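Local coordinates for protein putative glycosyl hydrolase (Parabacteroides distasonis, PDB 4QHZ) that is a putative glycosyl hydrolase of the 3-keto-disaccharide hydrolase family that binds magnesium and probably acts on sugar substrates, at residues Arg116-Ile121 against Met126-Val131; Leu132-Asn137 against Gly143-Ile148; Pro35-Asp38 against Phe44-Pro47; Ala70-His75 against Ile224-His229; Pro175-Lys178 against Ser182-Thr185. All coordinates share one frame; numbering follows the deposited sequence.

Interaction 1: residues Arg116-Ile121 against Met126-Val131; sequences RGNSGI and MYEVQV. With MG (magnesium ion), chain I.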
# COMPACT_ATOMS: atom_id res chain seq x y z
N ARG C 116 21.42 -26.75 9.35
CA ARG C 116 22.52 -26.12 10.05
C ARG C 116 22.05 -24.91 10.84
O ARG C 116 22.01 -23.79 10.32
CB ARG C 116 23.62 -25.71 9.06
CG ARG C 116 24.93 -25.29 9.70
CD ARG C 116 25.77 -24.50 8.72
NE ARG C 116 27.02 -23.99 9.29
CZ ARG C 116 28.15 -24.68 9.42
NH1 ARG C 116 28.22 -25.96 9.06
NH2 ARG C 116 29.22 -24.09 9.93
N GLY C 117 21.69 -25.13 12.10
CA GLY C 117 21.22 -24.05 12.96
C GLY C 117 19.85 -23.52 12.57
O GLY C 117 19.60 -22.31 12.66
N ASN C 118 18.97 -24.41 12.14
CA ASN C 118 17.62 -24.04 11.71
C ASN C 118 16.69 -23.84 12.90
O ASN C 118 16.50 -24.76 13.70
CB ASN C 118 17.04 -25.10 10.76
CG ASN C 118 15.80 -24.62 10.00
OD1 ASN C 118 15.06 -23.74 10.45
ND2 ASN C 118 15.58 -25.20 8.84
N SER C 119 16.15 -22.63 13.02
CA SER C 119 15.02 -22.36 13.89
C SER C 119 14.11 -21.42 13.12
O SER C 119 14.12 -21.41 11.89
CB SER C 119 15.47 -21.77 15.22
OG SER C 119 14.37 -21.58 16.10
N GLY C 120 13.34 -20.60 13.83
CA GLY C 120 12.48 -19.63 13.16
C GLY C 120 11.52 -18.97 14.11
O GLY C 120 11.25 -19.48 15.19
N ILE C 121 11.04 -17.80 13.70
CA ILE C 121 10.08 -17.03 14.47
C ILE C 121 8.77 -17.02 13.69
O ILE C 121 8.68 -16.37 12.64
CB ILE C 121 10.58 -15.60 14.74
CG1 ILE C 121 11.92 -15.63 15.48
CG2 ILE C 121 9.57 -14.80 15.54
CD1 ILE C 121 13.08 -15.11 14.67
N MSE C 126 1.86 -18.25 12.47
CA MSE C 126 1.52 -18.63 11.08
C MSE C 126 2.62 -18.36 10.07
O MSE C 126 2.70 -19.06 9.06
CB MSE C 126 0.32 -17.84 10.58
CG MSE C 126 -0.90 -17.87 11.49
SE MSE C 126 -1.58 -19.70 11.68
CE MSE C 126 -2.84 -19.70 10.16
N TYR C 127 3.45 -17.35 10.30
CA TYR C 127 4.35 -16.85 9.26
C TYR C 127 5.81 -16.86 9.72
O TYR C 127 6.22 -16.01 10.52
CB TYR C 127 3.92 -15.43 8.85
CG TYR C 127 2.42 -15.27 8.67
CD1 TYR C 127 1.75 -15.96 7.67
CD2 TYR C 127 1.68 -14.42 9.48
CE1 TYR C 127 0.38 -15.83 7.49
CE2 TYR C 127 0.31 -14.28 9.31
CZ TYR C 127 -0.33 -14.98 8.31
OH TYR C 127 -1.69 -14.85 8.14
N GLU C 128 6.60 -17.80 9.20
CA GLU C 128 7.97 -17.98 9.68
C GLU C 128 8.96 -16.96 9.11
O GLU C 128 9.11 -16.84 7.90
CB GLU C 128 8.52 -19.39 9.37
CG GLU C 128 9.89 -19.63 10.00
CD GLU C 128 10.51 -20.98 9.68
OE1 GLU C 128 10.01 -21.68 8.77
OE2 GLU C 128 11.51 -21.34 10.34
N VAL C 129 9.63 -16.25 10.01
CA VAL C 129 10.86 -15.56 9.69
C VAL C 129 11.98 -16.55 9.96
O VAL C 129 12.21 -16.93 11.11
CB VAL C 129 11.07 -14.28 10.53
CG1 VAL C 129 12.35 -13.57 10.11
CG2 VAL C 129 9.87 -13.35 10.39
N GLN C 130 12.66 -16.98 8.90
CA GLN C 130 13.65 -18.05 9.00
C GLN C 130 14.85 -17.66 9.85
O GLN C 130 15.35 -16.54 9.78
CB GLN C 130 14.12 -18.47 7.60
CG GLN C 130 15.21 -19.54 7.56
CD GLN C 130 14.73 -20.92 7.99
OE1 GLN C 130 14.21 -21.11 9.09
NE2 GLN C 130 14.91 -21.91 7.11
N VAL C 131 15.27 -18.60 10.69
CA VAL C 131 16.53 -18.53 11.39
C VAL C 131 17.39 -19.71 10.94
O VAL C 131 16.92 -20.85 10.90
CB VAL C 131 16.32 -18.56 12.92
CG1 VAL C 131 17.64 -18.81 13.65
CG2 VAL C 131 15.68 -17.26 13.37
MG MG I . 13.31 -22.67 10.25
O HOH W 1 12.42 -23.43 8.68

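Interaction 2: residues Leu132-Asn137 against Gly143-Ile148; sequences LDCYNN and GQTGSI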
# COMPACT_ATOMS: atom_id res chain seq x y z
N LEU C 132 18.63 -19.43 10.56
CA LEU C 132 19.52 -20.44 9.99
C LEU C 132 20.95 -19.92 9.99
O LEU C 132 21.18 -18.71 9.88
CB LEU C 132 19.10 -20.76 8.56
CG LEU C 132 19.72 -21.97 7.86
CD1 LEU C 132 19.35 -23.27 8.56
CD2 LEU C 132 19.26 -22.00 6.41
N ASP C 133 21.92 -20.82 10.13
CA ASP C 133 23.31 -20.42 9.97
C ASP C 133 23.66 -20.36 8.49
O ASP C 133 23.97 -21.37 7.88
CB ASP C 133 24.28 -21.37 10.68
CG ASP C 133 25.72 -20.88 10.59
OD1 ASP C 133 25.92 -19.70 10.27
OD2 ASP C 133 26.65 -21.68 10.83
N CYS C 134 23.64 -19.15 7.94
CA CYS C 134 24.02 -18.95 6.55
C CYS C 134 25.39 -18.26 6.42
O CYS C 134 25.70 -17.63 5.40
CB CYS C 134 22.92 -18.18 5.82
SG CYS C 134 21.48 -19.21 5.50
N TYR C 135 26.21 -18.39 7.47
CA TYR C 135 27.59 -17.95 7.40
C TYR C 135 28.40 -19.03 6.70
O TYR C 135 28.67 -20.09 7.27
CB TYR C 135 28.15 -17.66 8.80
CG TYR C 135 29.47 -16.93 8.79
CD1 TYR C 135 29.53 -15.54 8.68
CD2 TYR C 135 30.68 -17.63 8.89
CE1 TYR C 135 30.75 -14.87 8.67
CE2 TYR C 135 31.90 -16.97 8.88
CZ TYR C 135 31.92 -15.59 8.77
OH TYR C 135 33.13 -14.93 8.76
N ASN C 136 28.77 -18.77 5.44
CA ASN C 136 29.43 -19.75 4.59
C ASN C 136 28.66 -21.08 4.52
O ASN C 136 29.24 -22.16 4.64
CB ASN C 136 30.88 -19.99 5.04
CG ASN C 136 31.75 -18.75 4.89
OD1 ASN C 136 31.66 -18.04 3.89
ND2 ASN C 136 32.58 -18.48 5.88
N ASN C 137 27.35 -20.98 4.33
CA ASN C 137 26.50 -22.15 4.16
C ASN C 137 25.41 -21.85 3.15
O ASN C 137 24.38 -21.26 3.50
CB ASN C 137 25.91 -22.58 5.50
CG ASN C 137 24.87 -23.68 5.36
OD1 ASN C 137 25.10 -24.70 4.69
ND2 ASN C 137 23.71 -23.50 6.00
N GLY C 143 14.53 -19.61 1.21
CA GLY C 143 14.43 -20.20 2.54
C GLY C 143 15.66 -19.97 3.42
O GLY C 143 15.83 -20.66 4.42
N GLN C 144 16.50 -19.01 3.06
CA GLN C 144 17.69 -18.73 3.85
C GLN C 144 17.35 -17.74 4.98
O GLN C 144 16.20 -17.34 5.14
CB GLN C 144 18.84 -18.24 2.96
CG GLN C 144 18.81 -16.78 2.53
CD GLN C 144 19.97 -16.44 1.62
OE1 GLN C 144 20.13 -17.05 0.56
NE2 GLN C 144 20.80 -15.49 2.02
N THR C 145 18.36 -17.39 5.76
CA THR C 145 18.18 -16.57 6.95
C THR C 145 17.45 -15.27 6.65
O THR C 145 17.82 -14.55 5.72
CB THR C 145 19.54 -16.24 7.58
OG1 THR C 145 20.30 -17.45 7.75
CG2 THR C 145 19.36 -15.56 8.93
N GLY C 146 16.42 -14.97 7.44
CA GLY C 146 15.68 -13.72 7.28
C GLY C 146 14.65 -13.72 6.16
O GLY C 146 13.97 -12.73 5.94
N SER C 147 14.52 -14.85 5.46
CA SER C 147 13.46 -15.01 4.49
C SER C 147 12.13 -15.06 5.23
O SER C 147 12.09 -15.44 6.40
CB SER C 147 13.65 -16.28 3.65
OG SER C 147 13.57 -17.46 4.44
N ILE C 148 11.07 -14.64 4.56
CA ILE C 148 9.73 -15.08 4.93
C ILE C 148 9.63 -16.42 4.22
O ILE C 148 9.55 -16.49 2.99
CB ILE C 148 8.62 -14.10 4.50
CG1 ILE C 148 8.90 -12.68 5.00
CG2 ILE C 148 7.26 -14.58 5.02
CD1 ILE C 148 9.32 -12.60 6.46

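Interaction 3: residues Pro35-Asp38 against Phe44-Pro47; sequences PGTD and FTAP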
# COMPACT_ATOMS: atom_id res chain seq x y z
N PRO C 35 13.54 4.29 26.72
CA PRO C 35 14.11 3.21 25.92
C PRO C 35 15.12 2.38 26.70
O PRO C 35 15.60 2.82 27.74
CB PRO C 35 14.82 3.96 24.78
CG PRO C 35 15.12 5.30 25.33
CD PRO C 35 14.05 5.61 26.33
N GLY C 36 15.41 1.18 26.21
CA GLY C 36 16.43 0.33 26.82
C GLY C 36 17.84 0.81 26.48
O GLY C 36 18.00 1.89 25.89
N THR C 37 18.84 0.01 26.84
CA THR C 37 20.24 0.30 26.57
C THR C 37 20.78 -0.68 25.54
O THR C 37 20.07 -1.57 25.09
CB THR C 37 21.11 0.21 27.85
OG1 THR C 37 21.15 -1.14 28.31
CG2 THR C 37 20.57 1.10 28.96
N ASP C 38 22.04 -0.50 25.16
CA ASP C 38 22.69 -1.38 24.19
C ASP C 38 23.33 -2.55 24.91
O ASP C 38 24.08 -2.37 25.87
CB ASP C 38 23.74 -0.63 23.36
CG ASP C 38 24.70 0.17 24.22
OD1 ASP C 38 24.25 1.15 24.86
OD2 ASP C 38 25.90 -0.16 24.24
N PHE C 44 19.34 -3.31 21.14
CA PHE C 44 18.63 -2.63 22.22
C PHE C 44 17.95 -3.61 23.16
O PHE C 44 17.34 -4.58 22.72
CB PHE C 44 17.60 -1.68 21.65
CG PHE C 44 18.20 -0.50 20.94
CD1 PHE C 44 18.75 0.54 21.67
CD2 PHE C 44 18.20 -0.43 19.56
CE1 PHE C 44 19.30 1.63 21.02
CE2 PHE C 44 18.74 0.66 18.90
CZ PHE C 44 19.30 1.69 19.63
N THR C 45 18.04 -3.35 24.46
CA THR C 45 17.25 -4.05 25.46
C THR C 45 15.84 -3.44 25.50
O THR C 45 15.55 -2.49 24.77
CB THR C 45 17.89 -4.01 26.86
OG1 THR C 45 17.91 -2.66 27.35
CG2 THR C 45 19.32 -4.57 26.82
N ALA C 46 14.96 -4.00 26.33
CA ALA C 46 13.54 -3.67 26.29
C ALA C 46 13.25 -2.24 26.74
O ALA C 46 13.75 -1.81 27.77
CB ALA C 46 12.75 -4.65 27.15
N PRO C 47 12.44 -1.49 25.97
CA PRO C 47 11.94 -0.20 26.44
C PRO C 47 10.89 -0.40 27.52
O PRO C 47 10.42 -1.52 27.72
CB PRO C 47 11.33 0.44 25.19
CG PRO C 47 11.10 -0.67 24.24
CD PRO C 47 12.04 -1.78 24.58
O HOH W 2 14.77 0.19 23.48

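Interaction 4: residues Ala70-His75 against Ile224-His229; sequences AEWDVH and IILQSH. With MG (magnesium ion), chain I.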
# COMPACT_ATOMS: atom_id res chain seq x y z
N ALA C 70 7.53 -24.42 29.09
CA ALA C 70 8.51 -24.41 28.01
C ALA C 70 9.79 -25.00 28.56
O ALA C 70 10.39 -24.43 29.47
CB ALA C 70 8.73 -23.00 27.50
N GLU C 71 10.21 -26.14 28.03
CA GLU C 71 11.33 -26.89 28.59
C GLU C 71 12.57 -26.80 27.71
O GLU C 71 13.24 -27.81 27.47
CB GLU C 71 10.93 -28.35 28.83
CG GLU C 71 9.90 -28.50 29.94
CD GLU C 71 9.58 -29.95 30.27
OE1 GLU C 71 9.14 -30.69 29.37
OE2 GLU C 71 9.75 -30.33 31.43
N TRP C 72 12.87 -25.60 27.23
CA TRP C 72 14.19 -25.32 26.66
C TRP C 72 15.11 -24.91 27.80
O TRP C 72 14.64 -24.56 28.87
CB TRP C 72 14.09 -24.26 25.57
CG TRP C 72 13.43 -24.77 24.30
CD1 TRP C 72 12.85 -25.99 24.10
CD2 TRP C 72 13.26 -24.05 23.08
NE1 TRP C 72 12.35 -26.08 22.83
CE2 TRP C 72 12.59 -24.90 22.18
CE3 TRP C 72 13.62 -22.77 22.65
CZ2 TRP C 72 12.27 -24.51 20.88
CZ3 TRP C 72 13.31 -22.38 21.35
CH2 TRP C 72 12.64 -23.25 20.48
N ASP C 73 16.41 -24.98 27.57
CA ASP C 73 17.38 -24.92 28.67
C ASP C 73 17.92 -23.52 28.91
O ASP C 73 18.57 -22.94 28.03
CB ASP C 73 18.52 -25.90 28.40
CG ASP C 73 18.03 -27.33 28.26
OD1 ASP C 73 17.55 -27.88 29.28
OD2 ASP C 73 18.08 -27.89 27.15
N VAL C 74 17.65 -22.98 30.10
CA VAL C 74 18.07 -21.64 30.50
C VAL C 74 19.37 -21.71 31.27
O VAL C 74 19.46 -22.45 32.24
CB VAL C 74 17.00 -20.97 31.38
CG1 VAL C 74 17.46 -19.59 31.83
CG2 VAL C 74 15.67 -20.87 30.63
N HIS C 75 20.37 -20.95 30.83
CA HIS C 75 21.70 -20.97 31.45
C HIS C 75 22.50 -19.77 30.97
O HIS C 75 22.33 -19.34 29.84
CB HIS C 75 22.46 -22.25 31.08
CG HIS C 75 22.73 -22.38 29.61
ND1 HIS C 75 23.91 -21.99 29.02
CD2 HIS C 75 21.93 -22.82 28.60
CE1 HIS C 75 23.85 -22.21 27.72
NE2 HIS C 75 22.66 -22.70 27.44
N ILE C 224 3.91 -15.85 19.48
CA ILE C 224 5.17 -16.01 18.79
C ILE C 224 5.62 -17.44 19.06
O ILE C 224 5.72 -17.84 20.21
CB ILE C 224 6.24 -15.01 19.28
CG1 ILE C 224 5.73 -13.57 19.20
CG2 ILE C 224 7.52 -15.16 18.48
CD1 ILE C 224 5.42 -13.08 17.80
N ILE C 225 5.86 -18.21 18.00
CA ILE C 225 6.36 -19.57 18.14
C ILE C 225 7.81 -19.62 17.69
O ILE C 225 8.14 -19.14 16.60
CB ILE C 225 5.54 -20.58 17.31
CG1 ILE C 225 4.04 -20.45 17.63
CG2 ILE C 225 6.03 -22.00 17.58
CD1 ILE C 225 3.16 -21.40 16.83
N LEU C 226 8.66 -20.21 18.52
CA LEU C 226 10.05 -20.46 18.18
C LEU C 226 10.20 -21.93 17.77
O LEU C 226 9.78 -22.84 18.50
CB LEU C 226 10.99 -20.11 19.34
CG LEU C 226 11.04 -18.64 19.74
CD1 LEU C 226 11.98 -18.43 20.93
CD2 LEU C 226 11.48 -17.75 18.58
N GLN C 227 10.83 -22.14 16.63
CA GLN C 227 10.87 -23.45 15.99
C GLN C 227 11.99 -24.35 16.53
O GLN C 227 13.15 -23.94 16.62
CB GLN C 227 11.03 -23.27 14.49
CG GLN C 227 11.03 -24.55 13.66
CD GLN C 227 11.40 -24.27 12.21
OE1 GLN C 227 12.45 -23.70 11.93
NE2 GLN C 227 10.52 -24.65 11.29
N SER C 228 11.62 -25.58 16.87
CA SER C 228 12.56 -26.66 17.10
C SER C 228 12.62 -27.51 15.83
O SER C 228 11.74 -28.33 15.59
CB SER C 228 12.13 -27.51 18.28
OG SER C 228 12.96 -28.66 18.40
N HIS C 229 13.63 -27.27 15.00
CA HIS C 229 13.77 -27.97 13.73
C HIS C 229 14.56 -29.25 13.97
O HIS C 229 15.74 -29.21 14.33
CB HIS C 229 14.45 -27.06 12.70
CG HIS C 229 14.32 -27.53 11.29
ND1 HIS C 229 15.29 -28.29 10.67
CD2 HIS C 229 13.34 -27.35 10.38
CE1 HIS C 229 14.90 -28.57 9.45
NE2 HIS C 229 13.72 -28.02 9.24
MG MG I . 13.31 -22.67 10.25
O HOH W 1 12.42 -23.43 8.68

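Interaction 5: residues Pro175-Lys178 against Ser182-Thr185; sequences PTFK and SYRT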
# COMPACT_ATOMS: atom_id res chain seq x y z
N PRO C 175 -2.80 -9.21 9.52
CA PRO C 175 -3.78 -9.14 8.45
C PRO C 175 -5.17 -8.91 9.00
O PRO C 175 -5.38 -9.06 10.20
CB PRO C 175 -3.71 -10.52 7.82
CG PRO C 175 -3.38 -11.42 8.97
CD PRO C 175 -2.46 -10.61 9.85
N THR C 176 -6.10 -8.52 8.13
CA THR C 176 -7.52 -8.61 8.41
C THR C 176 -8.14 -9.60 7.43
O THR C 176 -7.63 -9.78 6.32
CB THR C 176 -8.22 -7.25 8.30
OG1 THR C 176 -8.01 -6.70 6.99
CG2 THR C 176 -7.69 -6.28 9.35
N PHE C 177 -9.22 -10.25 7.84
CA PHE C 177 -9.86 -11.28 7.02
C PHE C 177 -11.30 -10.90 6.69
O PHE C 177 -11.99 -10.29 7.50
CB PHE C 177 -9.83 -12.62 7.74
CG PHE C 177 -8.47 -13.25 7.76
CD1 PHE C 177 -8.03 -14.01 6.68
CD2 PHE C 177 -7.62 -13.08 8.85
CE1 PHE C 177 -6.76 -14.58 6.69
CE2 PHE C 177 -6.35 -13.64 8.86
CZ PHE C 177 -5.93 -14.40 7.78
N LYS C 178 -11.74 -11.28 5.50
CA LYS C 178 -13.13 -11.12 5.11
C LYS C 178 -13.97 -12.23 5.74
O LYS C 178 -13.43 -13.23 6.21
CB LYS C 178 -13.30 -11.16 3.60
CG LYS C 178 -12.50 -10.11 2.85
CD LYS C 178 -12.79 -10.16 1.36
CE LYS C 178 -11.82 -9.29 0.59
NZ LYS C 178 -11.90 -9.51 -0.88
N SER C 182 -11.13 -15.26 3.29
CA SER C 182 -10.02 -14.76 2.48
C SER C 182 -9.41 -13.51 3.11
O SER C 182 -10.00 -12.89 3.99
CB SER C 182 -10.49 -14.43 1.06
OG SER C 182 -11.49 -13.42 1.07
N TYR C 183 -8.20 -13.16 2.67
CA TYR C 183 -7.53 -11.97 3.17
C TYR C 183 -8.27 -10.73 2.73
O TYR C 183 -8.60 -10.58 1.56
CB TYR C 183 -6.08 -11.89 2.67
CG TYR C 183 -5.09 -12.71 3.46
CD1 TYR C 183 -4.72 -12.35 4.75
CD2 TYR C 183 -4.49 -13.83 2.89
CE1 TYR C 183 -3.79 -13.10 5.46
CE2 TYR C 183 -3.58 -14.59 3.59
CZ TYR C 183 -3.22 -14.22 4.87
OH TYR C 183 -2.30 -14.99 5.55
N ARG C 184 -8.51 -9.83 3.68
CA ARG C 184 -8.95 -8.47 3.36
C ARG C 184 -7.71 -7.59 3.18
O ARG C 184 -7.59 -6.86 2.20
CB ARG C 184 -9.85 -7.94 4.46
CG ARG C 184 -10.29 -6.49 4.29
CD ARG C 184 -11.23 -6.07 5.40
NE ARG C 184 -11.63 -4.68 5.25
CZ ARG C 184 -10.90 -3.62 5.63
NH1 ARG C 184 -9.72 -3.77 6.23
NH2 ARG C 184 -11.38 -2.40 5.41
N THR C 185 -6.82 -7.64 4.16
CA THR C 185 -5.50 -7.05 4.04
C THR C 185 -4.48 -8.10 4.44
O THR C 185 -4.68 -8.83 5.41
CB THR C 185 -5.32 -5.80 4.93
OG1 THR C 185 -5.62 -6.13 6.29
CG2 THR C 185 -6.24 -4.68 4.47
O HOH W 3 -11.66 -12.14 -1.23

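Interaction 1: residues Arg116-Ile121 against Met126-Val131
N118 and Q130 reach across an antiparallel beta hairpin, strands 119-123 and 127-131, to share a magnesium ion. Their side chains cross at about a right angle, with the amide planes 79° apart. N118 OD1 and Q130 OE1 each stand 2.1 Å from the metal. E128 joins them on an extended chain whose CG lies anti to the backbone N, sending OE2 to 2.2 Å from the magnesium, and S119 contributes its carbonyl oxygen rather than its side chain. Q227 and water 1 complete six ligands. N118 ND2 donates to Q114 O and Q130 NE2 to G143 O, which would hold both amides in their turned positions.

S119, I121, V129 and V131 point to the other face of the hairpin. The two methyls of V131 divide their work: CG2 meets I121 CD1 at 3.6 Å, and CG1 lies against S119 CB at 4.0 Å. With an alanine at V131, both of these neighbours would probably lose their apolar mate and a gap would open toward Y168 and W103. Beside it, the I121-V129 pair closes with two nearly straight bonds, I121 N to V129 O at 3.0 Å and V129 N to I121 O at 2.8 Å.

Interaction 2: residues Leu132-Asn137 against Gly143-Ile148
T145 joins segments 132-137 and 143-148 of one long loop through its hydroxyl, OG1 donating to the carbonyl oxygen of L132 at 2.6 Å. The donor comes from above the carbonyl plane, 48° out of it. With chi1 at -51°, OG1 lies beside the backbone N of T145, and hydroxyl and amide both turn toward residues 132-134. The amide, T145 N, makes a weak hydrogen bond to C134 SG at 3.6 Å. The same sulfur lies 3.8 Å from Q144 CB, while L132 CB comes to 3.6 Å from T145 OG1.

Further out, each segment is braced by its own bonds. A type II turn runs from Q144 to S147, with G146 taking the positive phi, and Q144 O accepts from both S147 N and S147 OG, the hydroxyl at 2.7 Å in the carbonyl plane. In segment 132-137, D133 OD1 takes the amide of Y135, with N at 3.1 Å, and N137 ND2 donates to D133 O at 2.9 Å with that oxygen close to its amide plane. The second carboxylate oxygen of D133 forms a salt bridge with R116. Q130, a magnesium ligand, ties in G143-S147 through backbone bonds to G146 and S147. P30 of the second subunit packs on Q144. The loop after strand 127-131 thus folds back on itself, with an Asx turn in 133-135 and a type II beta turn in 144-147; its L132 end is next to the magnesium site, where the side chain of L132 lies about 4 Å from that of N118.

Interaction 3: residues Pro35-Asp38 against Phe44-Pro47
T37 and T45 hold together two loop segments that run antiparallel before strand 51-54, with a single beta bridge at D38 and F44 rather than a true sheet. T45 makes both direct hydrogen bonds of the contact. Its CB lies 3.7 Å from T37 O. Beyond it the side chain forks: OG1, placed between the backbone N and the carbonyl carbon (chi1 66°), accepts from T37 N at 2.9 Å, while CG2 rests 3.5 Å from T37 O. The T45 amide completes the grip by donating to T37 O, N to O 2.8 Å and close to straight at 168°.

G36 CA packs on T45 OG1 at 3.4 Å; any CB there would run into T45 O, so the position suits glycine. The carbonyl oxygen of G36 lies near the plane of the F44 ring, at the edge, and bonds to R160 of the second subunit. D38 OD2 likewise accepts from G41 of that subunit, and F44 O is held by N240 and W242 of strand 237-245, so the loop joins the main sheet to a subunit interface. At the far end P47 CB touches P35 CA at 4.0 Å. Water 2 bridges the backbones of G36 and T45, accepting from G36 N and donating to T45 O at 3.1 Å.

Interaction 4: residues Ala70-His75 against Ile224-His229
L226, on strand 225-226, is the first residue of its segment to meet W72, which leads into strand 73-75. L226 CB lies 3.7 Å from CH2 of the indole and almost as close to CZ3, and the carbonyl oxygen of L226 approaches CH2 at 3.5 Å. The two side chains cross obliquely, at the six-membered end of the ring system. The chi1 of W72 (-72°) sets CG anti to its carbonyl carbon and carries that end toward residues 226-228.

Q227 follows with only its backbone near the tryptophan, its oxygen O being 4.0 Å from CH2. Its CB points away from W72, and the side chain is a ligand of the magnesium ion together with N118, S119, E128 and Q130. S228 then turns back, placing CB 4.0 Å from CZ2, while its backbone N bonds to D87.

No hydrogen bond links the segments. The one polar atom of the indole, NE1, donates to G86 O, which should fix the rotation of the ring. The contact is thus van der Waals: W72, just before edge strand 73-75 of the larger sheet, packs on central strand 225-226 of the smaller one, consistent with a second-shell role behind Q227.

Interaction 5: residues Pro175-Lys178 against Ser182-Thr185
A classic beta bulge, R184 and T185 opposite T176, shapes this hairpin end where strand 165-177 turns toward strand 185-193. T176 O is gripped by two amides from the same face of its plane, R184 N at 2.8 Å and T185 N at 3.1 Å, while T176 N donates to T185 O. The hydroxyls of the two threonines meet as well, T176 OG1 and T185 OG1 only 2.6 Å apart. Nearer the tip, K178 N donates to S182 O at 2.8 Å, nearly straight.

The F177 and Y183 side chains run alongside each other, their rings nearly parallel but offset, with little overlap: planes 26° apart, centroids 4.7 Å. With CG of F177 anti to the carbonyl carbon (chi1 -73°), the ring is carried to the rim of the tyrosine, CE1 sitting 3.5 Å above its plane. P175 CB comes in the tyrosine plane at the edge, 3.5 Å from Y183 CE1. An alanine in place of F177 would probably take the contact from the rim of this face of Y183 and leave H219 without its edge-to-face partner. The tyrosine hydroxyl bonds to that of Y127.

R184 runs extended over T176, with NH1 bonding weakly to T176 OG1 at the guanidinium edge; NE forms a salt bridge to D96 and NH2 donates to A174 O, both of the third subunit. Water 3 joins K178 NZ to S182 OG, which also bonds to D180. Backbone bonds thus set the bulge, and the arginine along T176 ties the hairpin to that subunit through its guanidinium.

Along the chain interaction 3 closes first; interaction 4 then spans a long loop in which interactions 1, 2 and 5 follow one another. Interactions 1 and 4 supply the magnesium ligands, and interaction 2 lies beside them: the centres of 1 and 2 are 9 Å apart and those of 1 and 4 are 12 Å apart, strands 119-123 and 225-226 being neighbours in the smaller sheet. A backbone bond from Q130 N to S147 O connects 1 to 2. Interaction 5 lies 24 Å from interaction 1 between centres, yet the Y127-Y183 pair links them. Interactions 3 and 5 make contacts with other subunits on opposite sides of the chain's centre.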